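Local structure of DNA ligase (Aquifex aeolicus, 3QWU) at residues Phe25-Arg31 / Gly101-Cys105; Phe89-Tyr95 / Leu118-Asp122; Arg111-Ile116 / Asp151-Val156. The protein is a putative ATP-dependent DNA ligase that binds adenosine and calcium and probably joins nucleic acid ends through an adenylated enzyme intermediate. One frame throughout, in Å; residues are numbered along the deposited sequence.

How the contacts relate
Contacts 2 and 3 share one antiparallel sheet of the probable adenylation domain, and contact 1 ties the loop after one of its strands, 94-98, to the N-terminal sheet. Contact 2 packs the hairpin of strands 84-91 and 94-98 on helix 119-123, and contact 3 packs helix 106-115 on strand 153-161. Contacts 1 and 2, with centres 16 Å apart, meet where Leu-27 CD2 lies 3.6 Å from Tyr-91 CD2. Contacts 2 and 3, centres 15 Å apart, meet through Leu-112, whose CD1 is 3.8 Å from Tyr-95 CB. Contacts 1 and 3 do not touch. The side chain of Val-156, in contact 3, lies about 9 Å from the bound adenosine.

Contact 1: residues Phe25-Arg31 / Gly101-Cys105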
loop_
_atom_site.group_PDB
_atom_site.type_symbol
_atom_site.label_atom_id
_atom_site.label_comp_id
_atom_site.label_asym_id
_atom_site.label_seq_id
_atom_site.Cartn_x
_atom_site.Cartn_y
_atom_site.Cartn_z
ATOM N N PHE A 25 28.038 25.136 -3.376
ATOM C CA PHE A 25 29.173 25.582 -2.579
ATOM C C PHE A 25 30.429 25.825 -3.391
ATOM O O PHE A 25 31.532 25.725 -2.855
ATOM C CB PHE A 25 29.462 24.603 -1.441
ATOM C CG PHE A 25 28.436 24.647 -0.362
ATOM C CD1 PHE A 25 27.259 23.924 -0.474
ATOM C CD2 PHE A 25 28.635 25.432 0.764
ATOM C CE1 PHE A 25 26.313 23.983 0.522
ATOM C CE2 PHE A 25 27.703 25.494 1.752
ATOM C CZ PHE A 25 26.534 24.769 1.640
ATOM N N GLY A 26 30.260 26.170 -4.668
ATOM C CA GLY A 26 31.394 26.427 -5.557
ATOM C C GLY A 26 31.926 25.192 -6.264
ATOM O O GLY A 26 32.911 25.260 -6.982
ATOM N N LEU A 27 31.275 24.061 -6.069
ATOM C CA LEU A 27 31.759 22.809 -6.612
ATOM C C LEU A 27 30.787 22.395 -7.674
ATOM O O LEU A 27 29.569 22.498 -7.484
ATOM C CB LEU A 27 31.814 21.696 -5.550
ATOM C CG LEU A 27 32.773 21.768 -4.357
ATOM C CD1 LEU A 27 32.391 22.889 -3.388
ATOM C CD2 LEU A 27 32.775 20.415 -3.618
ATOM N N GLU A 28 31.335 21.892 -8.773
ATOM C CA GLU A 28 30.554 21.362 -9.884
ATOM C C GLU A 28 30.825 19.873 -9.896
ATOM O O GLU A 28 31.991 19.479 -9.849
ATOM C CB GLU A 28 31.010 22.006 -11.183
ATOM C CG GLU A 28 29.877 22.167 -12.175
ATOM C CD GLU A 28 30.280 23.028 -13.392
ATOM O OE1 GLU A 28 31.291 23.775 -13.331
ATOM O OE2 GLU A 28 29.567 22.943 -14.410
ATOM N N TYR A 29 29.771 19.054 -9.916
ATOM C CA TYR A 29 29.951 17.605 -9.773
ATOM C C TYR A 29 28.869 16.828 -10.500
ATOM O O TYR A 29 27.873 17.403 -10.931
ATOM C CB TYR A 29 30.059 17.176 -8.279
ATOM C CG TYR A 29 28.826 17.383 -7.399
ATOM C CD1 TYR A 29 28.116 16.303 -6.866
ATOM C CD2 TYR A 29 28.395 18.654 -7.063
ATOM C CE1 TYR A 29 26.995 16.505 -6.020
ATOM C CE2 TYR A 29 27.275 18.869 -6.232
ATOM C CZ TYR A 29 26.578 17.799 -5.714
ATOM O OH TYR A 29 25.470 18.066 -4.926
ATOM N N LEU A 30 29.099 15.530 -10.677
ATOM C CA LEU A 30 28.097 14.624 -11.244
ATOM C C LEU A 30 27.543 13.772 -10.117
ATOM O O LEU A 30 28.303 13.328 -9.250
ATOM C CB LEU A 30 28.721 13.760 -12.326
ATOM C CG LEU A 30 29.207 14.541 -13.569
ATOM C CD1 LEU A 30 30.583 15.276 -13.347
ATOM C CD2 LEU A 30 29.283 13.628 -14.752
ATOM N N ARG A 31 26.224 13.570 -10.113
ATOM C CA ARG A 31 25.529 12.890 -9.017
ATOM C C ARG A 31 24.666 11.753 -9.515
ATOM O O ARG A 31 23.817 11.948 -10.382
ATOM C CB ARG A 31 24.625 13.882 -8.297
ATOM C CG ARG A 31 23.854 13.293 -7.128
ATOM C CD ARG A 31 23.016 14.343 -6.451
ATOM N NE ARG A 31 21.816 14.690 -7.216
ATOM C CZ ARG A 31 20.648 14.033 -7.181
ATOM N NH1 ARG A 31 20.481 12.954 -6.447
ATOM N NH2 ARG A 31 19.636 14.469 -7.897
ATOM N N GLY A 101 21.345 10.892 -1.136
ATOM C CA GLY A 101 21.089 11.111 -2.547
ATOM C C GLY A 101 22.277 11.676 -3.292
ATOM O O GLY A 101 22.308 11.648 -4.517
ATOM N N GLY A 102 23.250 12.209 -2.557
ATOM C CA GLY A 102 24.444 12.753 -3.164
ATOM C C GLY A 102 24.424 14.252 -3.353
ATOM O O GLY A 102 25.270 14.781 -4.054
ATOM N N PHE A 103 23.471 14.952 -2.739
ATOM C CA PHE A 103 23.539 16.397 -2.720
ATOM C C PHE A 103 24.486 16.864 -1.610
ATOM O O PHE A 103 24.642 16.207 -0.565
ATOM C CB PHE A 103 22.184 17.008 -2.462
ATOM C CG PHE A 103 21.151 16.690 -3.499
ATOM C CD1 PHE A 103 21.053 17.455 -4.656
ATOM C CD2 PHE A 103 20.239 15.652 -3.292
ATOM C CE1 PHE A 103 20.087 17.203 -5.597
ATOM C CE2 PHE A 103 19.255 15.378 -4.255
ATOM C CZ PHE A 103 19.190 16.172 -5.411
ATOM N N ILE A 104 25.096 18.025 -1.816
ATOM C CA ILE A 104 25.809 18.678 -0.725
ATOM C C ILE A 104 24.751 19.318 0.137
ATOM O O ILE A 104 24.057 20.229 -0.300
ATOM C CB ILE A 104 26.836 19.728 -1.208
ATOM C CG1 ILE A 104 27.866 19.053 -2.116
ATOM C CG2 ILE A 104 27.568 20.356 -0.016
ATOM C CD1 ILE A 104 28.898 19.992 -2.628
ATOM N N CYS A 105 24.644 18.807 1.365
ATOM C CA CYS A 105 23.610 19.230 2.311
ATOM C C CYS A 105 24.019 20.546 2.924
ATOM O O CYS A 105 25.031 20.611 3.628
ATOM C CB CYS A 105 23.448 18.225 3.430
ATOM S SG CYS A 105 22.151 18.801 4.579
#
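Arg-31 and Phe-103 form a cation-pi stack at one end of this contact, where strand 27-32 of the N-terminal antiparallel sheet faces the loop between strand 94-98 and helix 106-115. The guanidinium lies nearly flat on the phenyl ring, centres 3.7 Å apart and planes at 26°. The extended first part of its chain, with CG anti to the backbone N (chi1 -180°), sets CD over the ring face for a CH-pi contact, and a bend at chi3 turns NE and the guanidinium across that ring. Arginine suits this place because it offers a flat cationic face to the pi cloud of Phe-103 while its N-H groups point outward in the plane: NH1 donates to Gly-101 O at 3.0 Å, from above the carbonyl plane. NE forms a salt bridge with Glu-22, and NH2 bonds Asn-33 OD1, so the group is fixed in rotation. Glycine is called for at 102, since a CB on Gly-102 would jam against the preceding carbonyl O at its positive phi and also collide with Arg-31 CG.

In Tyr-29, a chi1 of 65° puts CG between the backbone N and the carbonyl carbon and directs the ring off the strand toward the loop, bringing OH to Ile-104 N. OH accepts from that nitrogen at 3.1 Å and gives a weak hydrogen bond to Gly-102 O, while ring atom CE1 meets the same oxygen in the ring plane. The phenol thus serves both a donor and an acceptor of the loop. Phe-46 meets the Tyr-29 ring as well.

Ile-104 supplies the apolar end, its branching serving several neighbours. CG1 lies 4.0 Å from Tyr-29 CZ, and CD1 reaches Leu-27 CD2 at about a right angle. The other branch turns to Phe-25, whose CD1 stands 3.6 Å from Ile-104 CG2.

Contact 2: residues Phe89-Tyr95 / Leu118-Asp122; sequences FKYGDNY and LRILD
Tyr-95 spans this contact from a leucine at its root to a carboxylate at its tip. Its CB rests 3.8 Å from Leu-118 CD1, and CG touches the same methyl. With CG anti to the carbonyl carbon (chi1 -48°), the ring runs past Leu-118, at the N-cap of helix 119-123, toward Asp-122. Leu-118 CB comes over one face, offset toward the rim, in a CH-pi contact nearest to Tyr-95 CE1 and CD1. Leu-121 CD1 also approaches Tyr-95 CD1, at 4.2 Å. At the end, OH bonds Asp-122 OD1 at 2.6 Å, meeting the syn lone pair, with the oxygen in the ring plane.

Lys-90 reaches that same oxygen with an extended chain. Its CB packs on Leu-121 CB, and NZ closes a salt bridge to Asp-122 OD1 at 2.8 Å, arriving from above the carboxylate plane. Two donors therefore hold one oxygen, an aspartate's short side chain being enough because both partners are long. A phenylalanine in place of Tyr-95 would probably cost Asp-122 OD1 its hydroxyl partner, leaving the salt bridge to Lys-90 and a carboxylate freer to turn.

Leucines suit the inner side, where Leu-118 and Leu-121 also touch Ile-129 of the sheet. The whole is a beta hairpin with a two-residue loop (Gly-92 and Asp-93), closed by a type II' turn with Gly-92 at its positive-phi corner, packed against the start of a helix.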
loop_
_atom_site.group_PDB
_atom_site.type_symbol
_atom_site.label_atom_id
_atom_site.label_comp_id
_atom_site.label_asym_id
_atom_site.label_seq_id
_atom_site.Cartn_x
_atom_site.Cartn_y
_atom_site.Cartn_z
ATOM N N PHE A 89 33.610 14.659 3.828
ATOM C CA PHE A 89 34.967 14.629 3.263
ATOM C C PHE A 89 35.627 15.991 3.134
ATOM O O PHE A 89 34.965 17.028 3.160
ATOM C CB PHE A 89 34.963 13.982 1.882
ATOM C CG PHE A 89 34.163 14.723 0.871
ATOM C CD1 PHE A 89 32.821 14.495 0.742
ATOM C CD2 PHE A 89 34.762 15.648 0.043
ATOM C CE1 PHE A 89 32.097 15.184 -0.184
ATOM C CE2 PHE A 89 34.047 16.320 -0.892
ATOM C CZ PHE A 89 32.714 16.097 -1.006
ATOM N N LYS A 90 36.944 15.954 2.895
ATOM C CA LYS A 90 37.749 17.153 2.703
ATOM C C LYS A 90 38.034 17.418 1.221
ATOM O O LYS A 90 38.419 16.512 0.491
ATOM C CB LYS A 90 39.052 17.007 3.494
ATOM C CG LYS A 90 39.675 18.338 3.843
ATOM C CD LYS A 90 41.031 18.216 4.513
ATOM C CE LYS A 90 41.608 19.634 4.684
ATOM N NZ LYS A 90 42.889 19.674 5.365
ATOM N N TYR A 91 37.835 18.658 0.775
ATOM C CA TYR A 91 38.193 19.082 -0.577
ATOM C C TYR A 91 38.906 20.425 -0.430
ATOM O O TYR A 91 38.324 21.387 0.052
ATOM C CB TYR A 91 36.933 19.225 -1.447
ATOM C CG TYR A 91 37.106 19.148 -2.985
ATOM C CD1 TYR A 91 38.332 19.301 -3.607
ATOM C CD2 TYR A 91 36.004 18.913 -3.800
ATOM C CE1 TYR A 91 38.454 19.188 -5.019
ATOM C CE2 TYR A 91 36.111 18.822 -5.198
ATOM C CZ TYR A 91 37.328 18.955 -5.801
ATOM O OH TYR A 91 37.362 18.860 -7.167
ATOM N N GLY A 92 40.163 20.512 -0.857
ATOM C CA GLY A 92 40.912 21.759 -0.658
ATOM C C GLY A 92 41.090 22.012 0.834
ATOM O O GLY A 92 41.523 21.107 1.551
ATOM N N ASP A 93 40.738 23.195 1.334
ATOM C CA ASP A 93 40.758 23.410 2.803
ATOM C C ASP A 93 39.328 23.521 3.371
ATOM O O ASP A 93 39.085 24.209 4.358
ATOM C CB ASP A 93 41.611 24.643 3.203
ATOM C CG ASP A 93 41.924 24.696 4.769
ATOM O OD1 ASP A 93 42.332 23.654 5.360
ATOM O OD2 ASP A 93 41.799 25.797 5.398
ATOM N N ASN A 94 38.394 22.828 2.732
ATOM C CA ASN A 94 36.986 22.846 3.121
ATOM C C ASN A 94 36.524 21.469 3.387
ATOM O O ASN A 94 37.136 20.510 2.979
ATOM C CB ASN A 94 36.105 23.431 2.014
ATOM C CG ASN A 94 36.492 24.839 1.677
ATOM O OD1 ASN A 94 36.533 25.712 2.557
ATOM N ND2 ASN A 94 36.817 25.071 0.409
ATOM N N TYR A 95 35.406 21.400 4.080
ATOM C CA TYR A 95 34.790 20.159 4.459
ATOM C C TYR A 95 33.345 20.211 3.996
ATOM O O TYR A 95 32.696 21.258 4.086
ATOM C CB TYR A 95 34.848 20.025 5.967
ATOM C CG TYR A 95 36.207 20.312 6.559
ATOM C CD1 TYR A 95 37.216 19.355 6.538
ATOM C CD2 TYR A 95 36.468 21.545 7.166
ATOM C CE1 TYR A 95 38.474 19.616 7.109
ATOM C CE2 TYR A 95 37.711 21.827 7.742
ATOM C CZ TYR A 95 38.723 20.864 7.709
ATOM O OH TYR A 95 39.967 21.160 8.286
ATOM N N LEU A 118 37.165 17.715 12.708
ATOM C CA LEU A 118 37.620 17.164 11.452
ATOM C C LEU A 118 39.152 17.201 11.220
ATOM O O LEU A 118 39.623 17.068 10.077
ATOM C CB LEU A 118 36.844 17.830 10.312
ATOM C CG LEU A 118 35.390 17.294 10.235
ATOM C CD1 LEU A 118 34.576 18.050 9.164
ATOM C CD2 LEU A 118 35.324 15.738 9.975
ATOM N N ARG A 119 39.908 17.339 12.315
ATOM C CA ARG A 119 41.360 17.015 12.382
ATOM C C ARG A 119 41.679 15.694 11.697
ATOM O O ARG A 119 42.619 15.608 10.916
ATOM C CB ARG A 119 41.800 16.908 13.861
ATOM C CG ARG A 119 43.282 16.917 14.151
ATOM C CD ARG A 119 43.540 17.048 15.672
ATOM N NE ARG A 119 44.223 15.871 16.251
ATOM C CZ ARG A 119 43.723 15.027 17.171
ATOM N NH1 ARG A 119 42.494 15.190 17.669
ATOM N NH2 ARG A 119 44.458 13.987 17.605
ATOM N N ILE A 120 40.895 14.661 12.000
ATOM C CA ILE A 120 41.039 13.344 11.314
ATOM C C ILE A 120 41.142 13.431 9.770
ATOM O O ILE A 120 41.962 12.765 9.154
ATOM C CB ILE A 120 39.926 12.366 11.720
ATOM C CG1 ILE A 120 40.090 11.013 11.018
ATOM C CG2 ILE A 120 38.558 12.912 11.364
ATOM C CD1 ILE A 120 39.051 9.971 11.461
ATOM N N LEU A 121 40.349 14.278 9.153
ATOM C CA LEU A 121 40.455 14.481 7.709
ATOM C C LEU A 121 41.736 15.269 7.389
ATOM O O LEU A 121 42.490 14.908 6.470
ATOM C CB LEU A 121 39.189 15.181 7.119
ATOM C CG LEU A 121 37.836 14.415 7.282
ATOM C CD1 LEU A 121 36.646 15.164 6.672
ATOM C CD2 LEU A 121 37.895 12.971 6.721
ATOM N N ASP A 122 42.019 16.316 8.146
ATOM C CA ASP A 122 43.258 17.046 7.923
ATOM C C ASP A 122 44.446 16.088 7.887
ATOM O O ASP A 122 45.344 16.250 7.044
ATOM C CB ASP A 122 43.478 18.110 8.986
ATOM C CG ASP A 122 42.416 19.196 8.950
ATOM O OD1 ASP A 122 41.782 19.386 7.887
ATOM O OD2 ASP A 122 42.201 19.851 9.984
#

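Contact 3: residues Arg111-Ile116 / Asp151-Val156; sequences RLPDLI and DVQLFV
Leu-115, in the last turn of helix 106-115, passes Leu-154 of strand 153-161 with their CA atoms 5.9 Å apart, a gap bridged by a water that donates to Leu-115 O and accepts from Leu-154 N.

At one end, Arg-111 grips Asp-151 end-on. NH1 meets OD2 at 2.7 Å and NH2 meets OD1 at 3.0 Å, each on a syn lone pair, with guanidinium and carboxylate planes only 11° apart. Bends at chi2 and chi3 fold the arginine back so that NE can also donate to Asp-114 OD2, on its anti lone pair. Arginine suits the place because N-H groups on three nitrogens can serve two carboxylates, and NH2 has a further partner in Lys-309 O of the C-terminal region.

Beyond the charges the contact is aliphatic. Leu-115 CD2 lies 3.8 Å from Val-152 CG2, while Leu-115 CB packs on Leu-154 CD1. Ile-116, with CG1 anti to the backbone N (chi1 -173°), extends CD1 to Leu-154 CD2 at 3.9 Å and on to Val-156 CG2. Branched side chains fill this buried alpha/beta interface between a helix end and a strand of the antiparallel sheet, probably in the adenylation domain, as in related ligases; the strand runs on to Phe-157 in the adenosine pocket.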
loop_
_atom_site.group_PDB
_atom_site.type_symbol
_atom_site.label_atom_id
_atom_site.label_comp_id
_atom_site.label_asym_id
_atom_site.label_seq_id
_atom_site.Cartn_x
_atom_site.Cartn_y
_atom_site.Cartn_z
ATOM N N ARG A 111 26.739 22.986 9.647
ATOM C CA ARG A 111 26.892 22.651 11.049
ATOM C C ARG A 111 28.040 21.683 11.405
ATOM O O ARG A 111 28.213 21.385 12.574
ATOM C CB ARG A 111 25.576 22.110 11.571
ATOM C CG ARG A 111 24.419 23.079 11.476
ATOM C CD ARG A 111 24.613 24.288 12.349
ATOM N NE ARG A 111 24.876 23.890 13.729
ATOM C CZ ARG A 111 23.948 23.505 14.591
ATOM N NH1 ARG A 111 24.301 23.132 15.793
ATOM N NH2 ARG A 111 22.673 23.488 14.248
ATOM N N LEU A 112 28.842 21.234 10.423
ATOM C CA LEU A 112 29.992 20.349 10.676
ATOM C C LEU A 112 30.850 20.746 11.885
ATOM O O LEU A 112 31.170 19.910 12.729
ATOM C CB LEU A 112 30.863 20.249 9.422
ATOM C CG LEU A 112 30.288 19.388 8.284
ATOM C CD1 LEU A 112 31.307 19.223 7.094
ATOM C CD2 LEU A 112 29.840 18.019 8.804
ATOM N N PRO A 113 31.202 22.031 12.001
ATOM C CA PRO A 113 32.048 22.429 13.147
ATOM C C PRO A 113 31.421 22.284 14.530
ATOM O O PRO A 113 32.103 22.040 15.515
ATOM C CB PRO A 113 32.390 23.900 12.841
ATOM C CG PRO A 113 32.181 24.028 11.279
ATOM C CD PRO A 113 31.000 23.131 11.038
ATOM N N ASP A 114 30.119 22.381 14.612
ATOM C CA ASP A 114 29.430 22.016 15.826
ATOM C C ASP A 114 29.224 20.529 16.009
ATOM O O ASP A 114 29.042 20.074 17.144
ATOM C CB ASP A 114 28.090 22.704 15.846
ATOM C CG ASP A 114 28.228 24.189 15.857
ATOM O OD1 ASP A 114 29.141 24.658 16.563
ATOM O OD2 ASP A 114 27.460 24.876 15.170
ATOM N N LEU A 115 29.218 19.762 14.919
ATOM C CA LEU A 115 28.870 18.357 14.995
ATOM C C LEU A 115 30.062 17.411 15.256
ATOM O O LEU A 115 29.915 16.363 15.933
ATOM C CB LEU A 115 28.138 17.938 13.732
ATOM C CG LEU A 115 26.767 18.615 13.487
ATOM C CD1 LEU A 115 26.312 18.262 12.093
ATOM C CD2 LEU A 115 25.721 18.202 14.486
ATOM N N ILE A 116 31.233 17.770 14.747
ATOM C CA ILE A 116 32.355 16.848 14.707
ATOM C C ILE A 116 33.645 17.598 14.401
ATOM O O ILE A 116 33.688 18.523 13.588
ATOM C CB ILE A 116 32.119 15.741 13.671
ATOM C CG1 ILE A 116 33.225 14.699 13.768
ATOM C CG2 ILE A 116 32.051 16.297 12.214
ATOM C CD1 ILE A 116 33.058 13.530 12.844
ATOM N N ASP A 151 18.644 20.175 19.156
ATOM C CA ASP A 151 19.549 20.437 18.039
ATOM C C ASP A 151 19.744 19.114 17.293
ATOM O O ASP A 151 18.762 18.429 17.024
ATOM C CB ASP A 151 20.867 21.044 18.564
ATOM C CG ASP A 151 21.660 21.774 17.490
ATOM O OD1 ASP A 151 21.105 22.133 16.417
ATOM O OD2 ASP A 151 22.854 22.025 17.738
ATOM N N VAL A 152 20.993 18.764 16.974
ATOM C CA VAL A 152 21.329 17.544 16.270
ATOM C C VAL A 152 22.706 17.136 16.725
ATOM O O VAL A 152 23.482 17.954 17.247
ATOM C CB VAL A 152 21.408 17.763 14.755
ATOM C CG1 VAL A 152 20.067 17.664 14.154
ATOM C CG2 VAL A 152 22.009 19.120 14.473
ATOM N N GLN A 153 23.012 15.860 16.478
ATOM C CA GLN A 153 24.233 15.213 16.927
ATOM C C GLN A 153 24.567 14.234 15.829
ATOM O O GLN A 153 23.693 13.848 15.056
ATOM C CB GLN A 153 24.023 14.467 18.243
ATOM C CG GLN A 153 24.154 15.351 19.488
ATOM C CD GLN A 153 23.957 14.552 20.787
ATOM O OE1 GLN A 153 24.404 13.408 20.882
ATOM N NE2 GLN A 153 23.248 15.141 21.772
ATOM N N LEU A 154 25.827 13.841 15.784
ATOM C CA LEU A 154 26.326 13.072 14.705
ATOM C C LEU A 154 26.974 11.839 15.301
ATOM O O LEU A 154 27.590 11.914 16.320
ATOM C CB LEU A 154 27.265 13.932 13.905
ATOM C CG LEU A 154 28.071 13.295 12.813
ATOM C CD1 LEU A 154 28.416 14.360 11.793
ATOM C CD2 LEU A 154 29.278 12.687 13.473
ATOM N N PHE A 155 26.771 10.704 14.669
ATOM C CA PHE A 155 27.301 9.459 15.119
ATOM C C PHE A 155 27.938 8.690 13.975
ATOM O O PHE A 155 27.227 8.196 13.104
ATOM C CB PHE A 155 26.163 8.649 15.727
ATOM C CG PHE A 155 25.511 9.313 16.943
ATOM C CD1 PHE A 155 26.051 9.192 18.190
ATOM C CD2 PHE A 155 24.370 10.054 16.815
ATOM C CE1 PHE A 155 25.441 9.825 19.335
ATOM C CE2 PHE A 155 23.770 10.661 17.952
ATOM C CZ PHE A 155 24.350 10.559 19.185
ATOM N N VAL A 156 29.277 8.620 13.962
ATOM C CA VAL A 156 30.018 7.825 13.007
ATOM C C VAL A 156 29.710 6.307 13.152
ATOM O O VAL A 156 29.628 5.778 14.267
ATOM C CB VAL A 156 31.580 8.032 13.203
ATOM C CG1 VAL A 156 32.380 7.158 12.195
ATOM C CG2 VAL A 156 31.964 9.488 13.092
HETATM O O HOH W 1 27.691 15.708 17.274
#